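Separin (Saccharomyces cerevisiae, PDB 5U1T) cleaves the cohesin subunit MCD1/SCC1 at the onset of anaphase as a caspase-like cysteine protease, and is held inactive by securin for most of the cell cycle. Local coordinates at residues Leu137-Ile140 with Leu141-Leu145; Asp147-Leu150 with Pro151-Glu155; Thr176-Val179 with Leu180-Ser184; Thr187-Lys190 with Val191-Gly194; Gly194-Phe197 with Leu198-Lys202. All blocks are in the same frame, centred on the assembly; numbering follows the deposited sequence.

Contact 1. Residues Leu137-Ile140 with Leu141-Leu145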
# COMPACT_ATOMS: atom_id res chain seq x y z
N LEU A 137 -45.58 38.49 -36.43
CA LEU A 137 -45.92 39.50 -37.44
C LEU A 137 -47.36 39.34 -37.91
O LEU A 137 -48.06 40.33 -38.12
CB LEU A 137 -44.96 39.44 -38.63
CG LEU A 137 -43.55 39.94 -38.34
CD1 LEU A 137 -42.69 39.87 -39.58
CD2 LEU A 137 -43.56 41.35 -37.79
N GLN A 138 -47.81 38.10 -38.06
CA GLN A 138 -49.19 37.81 -38.41
C GLN A 138 -50.13 38.43 -37.39
O GLN A 138 -51.10 39.10 -37.76
CB GLN A 138 -49.42 36.29 -38.50
CG GLN A 138 -50.86 35.84 -38.81
CD GLN A 138 -51.35 36.27 -40.19
OE1 GLN A 138 -50.56 36.62 -41.08
NE2 GLN A 138 -52.67 36.25 -40.38
N ILE A 139 -49.83 38.24 -36.11
CA ILE A 139 -50.64 38.77 -35.03
C ILE A 139 -50.66 40.30 -35.07
O ILE A 139 -51.74 40.90 -35.01
CB ILE A 139 -50.14 38.26 -33.65
CG1 ILE A 139 -50.29 36.74 -33.58
CG2 ILE A 139 -50.93 38.89 -32.52
CD1 ILE A 139 -49.78 36.12 -32.31
N ILE A 140 -49.49 40.93 -35.19
CA ILE A 140 -49.39 42.39 -35.26
C ILE A 140 -50.24 42.91 -36.41
O ILE A 140 -50.91 43.97 -36.33
CB ILE A 140 -47.94 42.87 -35.43
CG1 ILE A 140 -47.08 42.42 -34.25
CG2 ILE A 140 -47.87 44.39 -35.56
CD1 ILE A 140 -45.61 42.73 -34.40
N LEU A 141 -50.24 42.15 -37.50
CA LEU A 141 -51.07 42.49 -38.63
C LEU A 141 -52.56 42.38 -38.30
O LEU A 141 -53.30 43.33 -38.49
CB LEU A 141 -50.72 41.60 -39.80
CG LEU A 141 -51.39 42.06 -41.08
CD1 LEU A 141 -50.96 43.49 -41.37
CD2 LEU A 141 -50.99 41.12 -42.19
N LYS A 142 -53.00 41.22 -37.81
CA LYS A 142 -54.43 41.03 -37.59
C LYS A 142 -54.97 41.83 -36.41
O LYS A 142 -56.18 42.09 -36.35
CB LYS A 142 -54.74 39.55 -37.39
CG LYS A 142 -54.49 38.73 -38.63
CD LYS A 142 -55.07 39.43 -39.84
CE LYS A 142 -56.29 38.71 -40.38
NZ LYS A 142 -55.90 37.62 -41.36
N ARG A 143 -54.11 42.24 -35.48
CA ARG A 143 -54.54 43.14 -34.42
C ARG A 143 -54.49 44.60 -34.88
O ARG A 143 -54.89 45.51 -34.13
CB ARG A 143 -53.67 42.96 -33.17
CG ARG A 143 -53.81 41.59 -32.52
CD ARG A 143 -53.14 41.54 -31.16
NE ARG A 143 -54.00 42.01 -30.07
CZ ARG A 143 -53.82 41.68 -28.80
NH1 ARG A 143 -52.80 40.89 -28.46
NH2 ARG A 143 -54.65 42.13 -27.86
N LYS A 144 -54.02 44.82 -36.11
CA LYS A 144 -53.95 46.15 -36.72
C LYS A 144 -53.06 47.08 -35.90
O LYS A 144 -53.35 48.26 -35.74
CB LYS A 144 -55.34 46.77 -36.88
CG LYS A 144 -56.38 45.87 -37.52
CD LYS A 144 -57.31 46.67 -38.42
CE LYS A 144 -58.52 45.86 -38.82
NZ LYS A 144 -59.09 45.16 -37.63
N LEU A 145 -51.97 46.53 -35.37
CA LEU A 145 -51.09 47.30 -34.51
C LEU A 145 -49.82 47.70 -35.24
O LEU A 145 -48.79 47.96 -34.61
CB LEU A 145 -50.75 46.52 -33.24
CG LEU A 145 -51.94 46.17 -32.37
CD1 LEU A 145 -51.49 45.27 -31.22
CD2 LEU A 145 -52.64 47.44 -31.87
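Gln138 and Lys142, one helical turn apart, run side by side and point the same way: the amide NE2 of Gln138 lies 3.5 Å from CG of Lys142. The glutamine reaches its neighbour because its chain, with CG anti to the backbone N (chi1 178°), bends at chi2 (64°) and swings the amide forward along the helix. Both polar ends bond outward, Gln138 OE1 and Lys142 NZ each to the backbone of another protein's chain. With an alanine here instead of Lys142, that amine is gone, and the partner backbone atom would probably be left without its mate while the Gln138 amide lost the methylenes beside it. Ile139 and Arg143 form the next such pair, CG2 of Ile139 resting 3.7 Å from CD of Arg143, the first methylenes of the arginine running alongside one methyl of the isoleucine. Behind these side chains runs the helical ladder; Lys142 N donates to Gln138 O (2.8 Å) in the carbonyl plane, and Arg143 N to Ile139 O (2.8 Å). Beyond Arg143 the ladder changes. Lys144 takes a positive phi (60°), its N bonding to Leu141 O at 2.9 Å while Leu145 N reaches back to Ile140 O at 2.9 Å. These two bonds into the last turn make a Schellman motif, which ends helix 129-142 shortly before helix 146-158.

Contact 2. Residues Asp147-Leu150 with Pro151-Glu155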
# COMPACT_ATOMS: atom_id res chain seq x y z
N ASP A 147 -48.99 50.36 -36.94
CA ASP A 147 -48.56 51.72 -36.62
C ASP A 147 -47.71 51.83 -35.34
O ASP A 147 -46.67 52.47 -35.33
CB ASP A 147 -49.79 52.65 -36.52
CG ASP A 147 -50.15 53.31 -37.85
OD1 ASP A 147 -49.38 53.13 -38.83
OD2 ASP A 147 -51.20 54.01 -37.92
N GLU A 148 -48.17 51.20 -34.25
CA GLU A 148 -47.45 51.27 -32.98
C GLU A 148 -46.20 50.41 -32.98
O GLU A 148 -45.26 50.68 -32.22
CB GLU A 148 -48.36 50.84 -31.82
CG GLU A 148 -49.54 49.95 -32.20
CD GLU A 148 -50.69 50.73 -32.83
OE1 GLU A 148 -51.65 51.07 -32.11
OE2 GLU A 148 -50.62 50.99 -34.04
N TYR A 149 -46.17 49.39 -33.82
CA TYR A 149 -45.00 48.52 -33.86
C TYR A 149 -43.96 49.00 -34.84
O TYR A 149 -42.88 48.42 -34.95
CB TYR A 149 -45.42 47.10 -34.22
CG TYR A 149 -45.66 46.21 -33.03
CD1 TYR A 149 -46.91 46.13 -32.44
CD2 TYR A 149 -44.64 45.44 -32.49
CE1 TYR A 149 -47.15 45.32 -31.36
CE2 TYR A 149 -44.86 44.62 -31.40
CZ TYR A 149 -46.12 44.56 -30.84
OH TYR A 149 -46.37 43.76 -29.75
N LEU A 150 -44.29 50.08 -35.56
CA LEU A 150 -43.57 50.44 -36.78
C LEU A 150 -42.04 50.53 -36.63
O LEU A 150 -41.33 49.89 -37.39
CB LEU A 150 -44.11 51.75 -37.35
CG LEU A 150 -43.30 52.30 -38.53
CD1 LEU A 150 -43.23 51.29 -39.68
CD2 LEU A 150 -43.88 53.60 -38.99
N PRO A 151 -41.52 51.30 -35.65
CA PRO A 151 -40.05 51.35 -35.54
C PRO A 151 -39.42 49.99 -35.21
O PRO A 151 -38.28 49.74 -35.59
CB PRO A 151 -39.82 52.33 -34.40
CG PRO A 151 -41.07 52.26 -33.59
CD PRO A 151 -42.17 52.08 -34.58
N HIS A 152 -40.14 49.12 -34.53
CA HIS A 152 -39.59 47.80 -34.26
C HIS A 152 -39.62 46.89 -35.48
O HIS A 152 -38.72 46.07 -35.69
CB HIS A 152 -40.35 47.14 -33.12
CG HIS A 152 -40.45 48.00 -31.91
ND1 HIS A 152 -39.36 48.66 -31.39
CD2 HIS A 152 -41.50 48.32 -31.12
CE1 HIS A 152 -39.73 49.35 -30.32
NE2 HIS A 152 -41.02 49.16 -30.14
N ILE A 153 -40.66 47.04 -36.29
CA ILE A 153 -40.78 46.22 -37.47
C ILE A 153 -39.75 46.68 -38.48
O ILE A 153 -39.13 45.87 -39.17
CB ILE A 153 -42.19 46.29 -38.04
CG1 ILE A 153 -43.09 45.38 -37.21
CG2 ILE A 153 -42.23 45.82 -39.47
CD1 ILE A 153 -44.52 45.78 -37.25
N LEU A 154 -39.53 47.99 -38.53
CA LEU A 154 -38.47 48.52 -39.37
C LEU A 154 -37.10 48.04 -38.88
O LEU A 154 -36.31 47.54 -39.68
CB LEU A 154 -38.54 50.04 -39.43
CG LEU A 154 -39.76 50.61 -40.17
CD1 LEU A 154 -39.76 52.13 -40.22
CD2 LEU A 154 -39.89 50.02 -41.57
N GLU A 155 -36.84 48.16 -37.58
CA GLU A 155 -35.55 47.73 -36.98
C GLU A 155 -35.24 46.25 -37.28
O GLU A 155 -34.12 45.90 -37.69
CB GLU A 155 -35.57 47.98 -35.46
CG GLU A 155 -34.58 47.13 -34.66
CD GLU A 155 -33.11 47.55 -34.83
OE1 GLU A 155 -32.23 46.86 -34.26
OE2 GLU A 155 -32.84 48.56 -35.52
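His152 CD2 stands obliquely to the Tyr149 ring, 4.5 Å from its CD2. Ile153 CD1 also comes in at a slant to the tyrosine ring, and its nearest contact is with the stem below, Tyr149 CB at 3.4 Å. Tyr149 O, itself at a slant to the imidazole, takes up two backbone amides: Ile153 N gives it a regular helical bond of 2.9 Å, whereas His152 N adds a weak one, its N-H...O angle only 123°. One residue on, Leu150 meets Leu154, their chains crossing with CD1 of Leu150 at 3.6 Å from CG of Leu154. Leu150 can do this because its CG stands anti to the backbone N (chi1 173°), leaning toward the following turn; its O accepts from Leu154 N at 2.9 Å. Both leucines continue outward onto Phe193 of helix 190-203, while Tyr149 and Ile153 lie against Ile140 of helix 129-142. Pro151 explains the irregular bonding in between: having no N-H, it cannot bond to the preceding turn. What results is a proline-associated kink within helix 146-158, the second arm of an antiparallel helical hairpin.

Contact 3. Residues Thr176-Val179 with Leu180-Ser184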
# COMPACT_ATOMS: atom_id res chain seq x y z
N THR A 176 -42.20 36.94 -47.22
CA THR A 176 -42.20 38.01 -48.20
C THR A 176 -43.63 38.45 -48.45
O THR A 176 -43.90 39.62 -48.74
CB THR A 176 -41.52 37.57 -49.51
OG1 THR A 176 -42.41 36.74 -50.26
CG2 THR A 176 -40.22 36.81 -49.24
N LYS A 177 -44.57 37.51 -48.32
CA LYS A 177 -45.98 37.85 -48.39
C LYS A 177 -46.36 38.72 -47.20
O LYS A 177 -47.15 39.66 -47.33
CB LYS A 177 -46.84 36.59 -48.42
CG LYS A 177 -48.28 36.84 -48.74
CD LYS A 177 -49.10 35.58 -48.62
CE LYS A 177 -50.54 35.88 -49.05
NZ LYS A 177 -51.47 34.78 -48.68
N ILE A 178 -45.80 38.40 -46.04
CA ILE A 178 -46.03 39.18 -44.82
C ILE A 178 -45.57 40.63 -45.04
O ILE A 178 -46.23 41.56 -44.58
CB ILE A 178 -45.31 38.53 -43.61
CG1 ILE A 178 -46.22 37.49 -42.96
CG2 ILE A 178 -44.92 39.55 -42.58
CD1 ILE A 178 -47.54 38.05 -42.46
N VAL A 179 -44.47 40.80 -45.77
CA VAL A 179 -43.92 42.12 -46.08
C VAL A 179 -44.84 42.96 -46.97
O VAL A 179 -45.04 44.16 -46.73
CB VAL A 179 -42.55 41.98 -46.76
CG1 VAL A 179 -42.02 43.34 -47.20
CG2 VAL A 179 -41.57 41.31 -45.82
N LEU A 180 -45.38 42.33 -47.99
CA LEU A 180 -46.26 42.99 -48.90
C LEU A 180 -47.48 43.43 -48.18
O LEU A 180 -47.98 44.52 -48.39
CB LEU A 180 -46.67 42.04 -50.00
CG LEU A 180 -47.71 42.66 -50.93
CD1 LEU A 180 -47.00 43.64 -51.83
CD2 LEU A 180 -48.41 41.59 -51.74
N SER A 181 -47.97 42.59 -47.29
CA SER A 181 -49.16 42.94 -46.55
C SER A 181 -48.91 44.07 -45.57
O SER A 181 -49.79 44.85 -45.29
CB SER A 181 -49.79 41.72 -45.92
OG SER A 181 -49.40 41.61 -44.59
N PHE A 182 -47.71 44.17 -45.04
CA PHE A 182 -47.38 45.27 -44.17
C PHE A 182 -47.31 46.52 -45.02
O PHE A 182 -47.77 47.58 -44.63
CB PHE A 182 -46.07 45.02 -43.45
CG PHE A 182 -46.25 44.46 -42.08
CD1 PHE A 182 -46.82 43.23 -41.89
CD2 PHE A 182 -45.88 45.19 -40.98
CE1 PHE A 182 -47.01 42.72 -40.64
CE2 PHE A 182 -46.06 44.69 -39.72
CZ PHE A 182 -46.62 43.45 -39.55
N PHE A 183 -46.72 46.39 -46.19
CA PHE A 183 -46.58 47.50 -47.11
C PHE A 183 -47.95 48.01 -47.43
O PHE A 183 -48.18 49.20 -47.49
CB PHE A 183 -45.93 47.00 -48.37
CG PHE A 183 -46.16 47.86 -49.55
CD1 PHE A 183 -45.49 49.05 -49.69
CD2 PHE A 183 -47.01 47.46 -50.55
CE1 PHE A 183 -45.68 49.84 -50.80
CE2 PHE A 183 -47.22 48.24 -51.66
CZ PHE A 183 -46.55 49.43 -51.78
N SER A 184 -48.86 47.09 -47.63
CA SER A 184 -50.24 47.47 -47.92
C SER A 184 -50.88 48.32 -46.81
O SER A 184 -51.36 49.42 -47.08
CB SER A 184 -51.08 46.22 -48.17
OG SER A 184 -52.46 46.52 -47.98
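Ile178 O is gripped by two donors, Phe182 N at 3.0 Å and the hydroxyl OG of Ser181 at 3.2 Å, both arriving from the same face of the carbonyl plane. The hydroxyl comes in well off the carbonyl direction (C=O...O angle 123°). An alanine here in place of Ser181 removes that hydroxyl, and Ile178 O would probably be left to Phe182 N without its second donor. Ordinary helical rungs flank it, among them Ser181 N to Lys177 O at 3.0 Å and Phe183 N to Val179 O at 2.8 Å. They belong to helix 172-185, which pairs with the next helix, 190-203, as an antiparallel hairpin. Among the aromatic contacts, Phe182 turns its ring edge to the same carbonyl: Ile178 O lies near the ring plane, 3.2 Å from Phe182 CD1. Apolar contact is lighter: Ile178 and Phe182 lie alongside each other, CG2 to CD1 at 4.2 Å, and Phe182 goes on to meet Leu141 and Ile153 of the preceding hairpin. As for charge, the extended chain of Lys177 carries NZ outward to an acidic side chain on the chain of another protein, its salt-bridge partner.

Contact 4. Residues Thr187-Lys190 with Val191-Gly194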
# COMPACT_ATOMS: atom_id res chain seq x y z
N THR A 187 -49.43 53.16 -42.77
CA THR A 187 -49.74 54.54 -43.10
C THR A 187 -48.45 55.33 -43.30
O THR A 187 -48.48 56.53 -43.59
CB THR A 187 -50.63 55.22 -42.02
OG1 THR A 187 -50.04 55.05 -40.72
CG2 THR A 187 -52.03 54.63 -41.99
N SER A 188 -47.32 54.65 -43.13
CA SER A 188 -46.03 55.29 -43.40
C SER A 188 -44.96 54.32 -43.87
O SER A 188 -45.11 53.10 -43.77
CB SER A 188 -45.54 56.01 -42.15
OG SER A 188 -44.36 56.74 -42.45
N CYS A 189 -43.88 54.89 -44.41
CA CYS A 189 -42.71 54.13 -44.85
C CYS A 189 -43.03 53.04 -45.86
O CYS A 189 -42.33 52.02 -45.90
CB CYS A 189 -42.00 53.49 -43.65
SG CYS A 189 -41.39 54.66 -42.44
N LYS A 190 -44.07 53.24 -46.66
CA LYS A 190 -44.46 52.28 -47.69
C LYS A 190 -43.27 51.96 -48.61
O LYS A 190 -43.06 50.81 -49.01
CB LYS A 190 -45.66 52.82 -48.49
CG LYS A 190 -46.67 53.59 -47.63
CD LYS A 190 -48.09 53.52 -48.19
CE LYS A 190 -48.63 52.10 -48.16
NZ LYS A 190 -50.08 52.03 -48.49
N VAL A 191 -42.48 52.98 -48.92
CA VAL A 191 -41.25 52.81 -49.68
C VAL A 191 -40.32 51.76 -49.05
O VAL A 191 -39.84 50.86 -49.74
CB VAL A 191 -40.48 54.15 -49.82
CG1 VAL A 191 -40.55 54.94 -48.53
CG2 VAL A 191 -39.04 53.91 -50.21
N LEU A 192 -40.09 51.88 -47.75
CA LEU A 192 -39.19 50.97 -47.03
C LEU A 192 -39.63 49.52 -47.16
O LEU A 192 -38.81 48.64 -47.45
CB LEU A 192 -39.13 51.35 -45.55
CG LEU A 192 -38.36 52.65 -45.30
CD1 LEU A 192 -38.24 52.93 -43.81
CD2 LEU A 192 -36.99 52.56 -45.95
N PHE A 193 -40.92 49.28 -46.96
CA PHE A 193 -41.48 47.96 -47.17
C PHE A 193 -41.35 47.53 -48.63
O PHE A 193 -40.87 46.42 -48.90
CB PHE A 193 -42.93 47.92 -46.72
CG PHE A 193 -43.09 47.95 -45.23
CD1 PHE A 193 -43.16 49.16 -44.55
CD2 PHE A 193 -43.16 46.77 -44.50
CE1 PHE A 193 -43.29 49.18 -43.16
CE2 PHE A 193 -43.30 46.80 -43.12
CZ PHE A 193 -43.37 48.00 -42.45
N GLY A 194 -41.79 48.40 -49.55
CA GLY A 194 -41.59 48.18 -50.98
C GLY A 194 -40.18 47.71 -51.33
O GLY A 194 -40.00 46.66 -51.93
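Helix 190-203 begins at its N-cap residue, Cys189, whose carbonyl and side chain meet Leu192 and Phe193 of the first turn. The loop from helix 172-185 brings Cys189 in with a positive phi (56°), and the helical ladder starts from there. Phe193 N donates to Cys189 O at 3.3 Å, a long but straight bond with an N-H...O angle of 164°, and Gly194 N follows with a shorter one to Lys190 O at 2.8 Å. Phe193 approaches the same carbonyl a second time with its ring: CD1 lies 3.3 Å from Cys189 O, which sits at the ring edge and in the ring plane, so one oxygen faces both the amide and the aromatic rim of the same residue. Backbone hydrogen bonds to residues further along the chain join Cys189 to Glu231 and Val191 to Tyr229, tying the start of the helix to a later loop. Lys190 sends its chain back toward the helix before, where NZ bonds to Ser184 O and makes a cation-pi contact with Phe183. With SG of the cysteine anti to the carbonyl carbon (chi1 -61°), Cys189 SG and CB both touch one methyl: Leu192 CD1 is 3.8 Å from each.

Contact 5. Residues Gly194-Phe197 with Leu198-Lys202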
# COMPACT_ATOMS: atom_id res chain seq x y z
N GLY A 194 -41.79 48.40 -49.55
CA GLY A 194 -41.59 48.18 -50.98
C GLY A 194 -40.18 47.71 -51.33
O GLY A 194 -40.00 46.66 -51.93
N LEU A 195 -39.19 48.50 -50.93
CA LEU A 195 -37.79 48.16 -51.17
C LEU A 195 -37.44 46.76 -50.67
O LEU A 195 -36.78 45.98 -51.38
CB LEU A 195 -36.88 49.20 -50.50
CG LEU A 195 -36.77 50.59 -51.12
CD1 LEU A 195 -36.28 51.61 -50.10
CD2 LEU A 195 -35.84 50.56 -52.31
N LYS A 196 -37.86 46.44 -49.45
CA LYS A 196 -37.57 45.14 -48.85
C LYS A 196 -38.25 44.01 -49.62
O LYS A 196 -37.65 42.95 -49.83
CB LYS A 196 -38.00 45.12 -47.38
CG LYS A 196 -37.69 43.79 -46.67
CD LYS A 196 -36.21 43.49 -46.68
CE LYS A 196 -35.41 44.54 -45.93
NZ LYS A 196 -33.96 44.20 -45.86
N PHE A 197 -39.51 44.23 -50.00
CA PHE A 197 -40.32 43.23 -50.70
C PHE A 197 -39.75 42.88 -52.08
O PHE A 197 -39.73 41.71 -52.47
CB PHE A 197 -41.76 43.70 -50.85
CG PHE A 197 -42.55 42.96 -51.89
CD1 PHE A 197 -43.12 41.72 -51.61
CD2 PHE A 197 -42.74 43.50 -53.16
CE1 PHE A 197 -43.84 41.04 -52.57
CE2 PHE A 197 -43.46 42.81 -54.12
CZ PHE A 197 -44.02 41.59 -53.83
N LEU A 198 -39.32 43.91 -52.81
CA LEU A 198 -38.67 43.69 -54.10
C LEU A 198 -37.38 42.90 -53.88
O LEU A 198 -37.12 41.91 -54.57
CB LEU A 198 -38.38 45.01 -54.83
CG LEU A 198 -39.61 45.82 -55.24
CD1 LEU A 198 -39.23 47.06 -56.05
CD2 LEU A 198 -40.59 44.95 -56.01
N GLN A 199 -36.59 43.34 -52.90
CA GLN A 199 -35.35 42.67 -52.56
C GLN A 199 -35.58 41.18 -52.29
O GLN A 199 -34.87 40.34 -52.84
CB GLN A 199 -34.69 43.34 -51.36
CG GLN A 199 -33.51 42.58 -50.78
CD GLN A 199 -33.26 42.91 -49.31
OE1 GLN A 199 -33.73 43.93 -48.81
NE2 GLN A 199 -32.54 42.04 -48.62
N TYR A 200 -36.58 40.85 -51.48
CA TYR A 200 -36.81 39.45 -51.09
C TYR A 200 -37.18 38.60 -52.30
O TYR A 200 -36.63 37.51 -52.49
CB TYR A 200 -37.89 39.34 -50.01
CG TYR A 200 -37.40 39.58 -48.59
CD1 TYR A 200 -36.07 39.86 -48.34
CD2 TYR A 200 -38.28 39.53 -47.51
CE1 TYR A 200 -35.62 40.08 -47.04
CE2 TYR A 200 -37.84 39.75 -46.22
CZ TYR A 200 -36.51 40.03 -45.99
OH TYR A 200 -36.06 40.25 -44.71
N ILE A 201 -38.10 39.11 -53.11
CA ILE A 201 -38.57 38.41 -54.29
C ILE A 201 -37.44 38.10 -55.29
O ILE A 201 -37.43 37.05 -55.94
CB ILE A 201 -39.70 39.22 -54.98
CG1 ILE A 201 -41.02 38.96 -54.25
CG2 ILE A 201 -39.81 38.87 -56.44
CD1 ILE A 201 -42.23 39.08 -55.11
N LYS A 202 -36.47 39.01 -55.40
CA LYS A 202 -35.25 38.73 -56.16
C LYS A 202 -34.40 37.71 -55.41
O LYS A 202 -33.93 36.73 -55.99
CB LYS A 202 -34.44 40.01 -56.40
CG LYS A 202 -33.21 39.83 -57.29
CD LYS A 202 -33.37 40.55 -58.62
CE LYS A 202 -32.15 40.34 -59.52
NZ LYS A 202 -32.36 40.87 -60.91
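Lys196 reaches both Gln199 and Tyr200, and its chain can be followed outward atom by atom. From CB, the torsion that sets CG anti to the backbone N (chi1 -178°) turns the chain toward the next turn of the helix, where CG comes to 4.0 Å from Tyr200 CZ. Bends at chi2 and chi3 then lay CD over one face of the tyrosine ring, 3.8 Å from its centroid and displaced toward the rim, as a CH-pi contact. CE runs on past Gln199 OE1 at 3.4 Å, and NZ donates to that same oxygen at 3.0 Å. The ammonium's stronger partner lies outside: Asp160 OD2 forms a salt bridge with NZ and also bonds to Tyr200 OH, so one carboxylate oxygen ties together the ends of both side chains. All this happens on a buried part of helix 190-203, the second helix of a hairpin with 172-185, whose Val179 and Leu180 pack on Phe197. Around the helix from the lysine, Phe197 makes the other CH-pi contact of the two segments, Ile201 CG1 lying over one face at 4.2 Å from the ring centroid, while CD1 of Ile201 approaches CZ at 3.3 Å. Leu198 CD2 meets the same ring at Phe197 CD2, 3.9 Å away.

Overall arrangement
The five contacts illustrate how local side-chain chemistry follows position in a helical domain. Contacts 1 and 2 lie on successive helices, 129-142 and 146-158, and contacts 3 to 5 on a later pair, 172-185 and 190-203, contact 4 starting in the loop that joins them; contacts 4 and 5 share Gly194. Contacts 3, 4 and 5 are buried, contacts 1 and 2 only partly. Helix ends and irregularities govern three of them, a Schellman exit, a proline kink and an N-cap, whereas contacts 3 and 5 are mid-helix. Contacts 1 and 3 offer polar groups to another protein chain; contact 5 turns its lysine charge inward. Ile153 of contact 2 joins the two hairpins, touching Phe182 and Phe193.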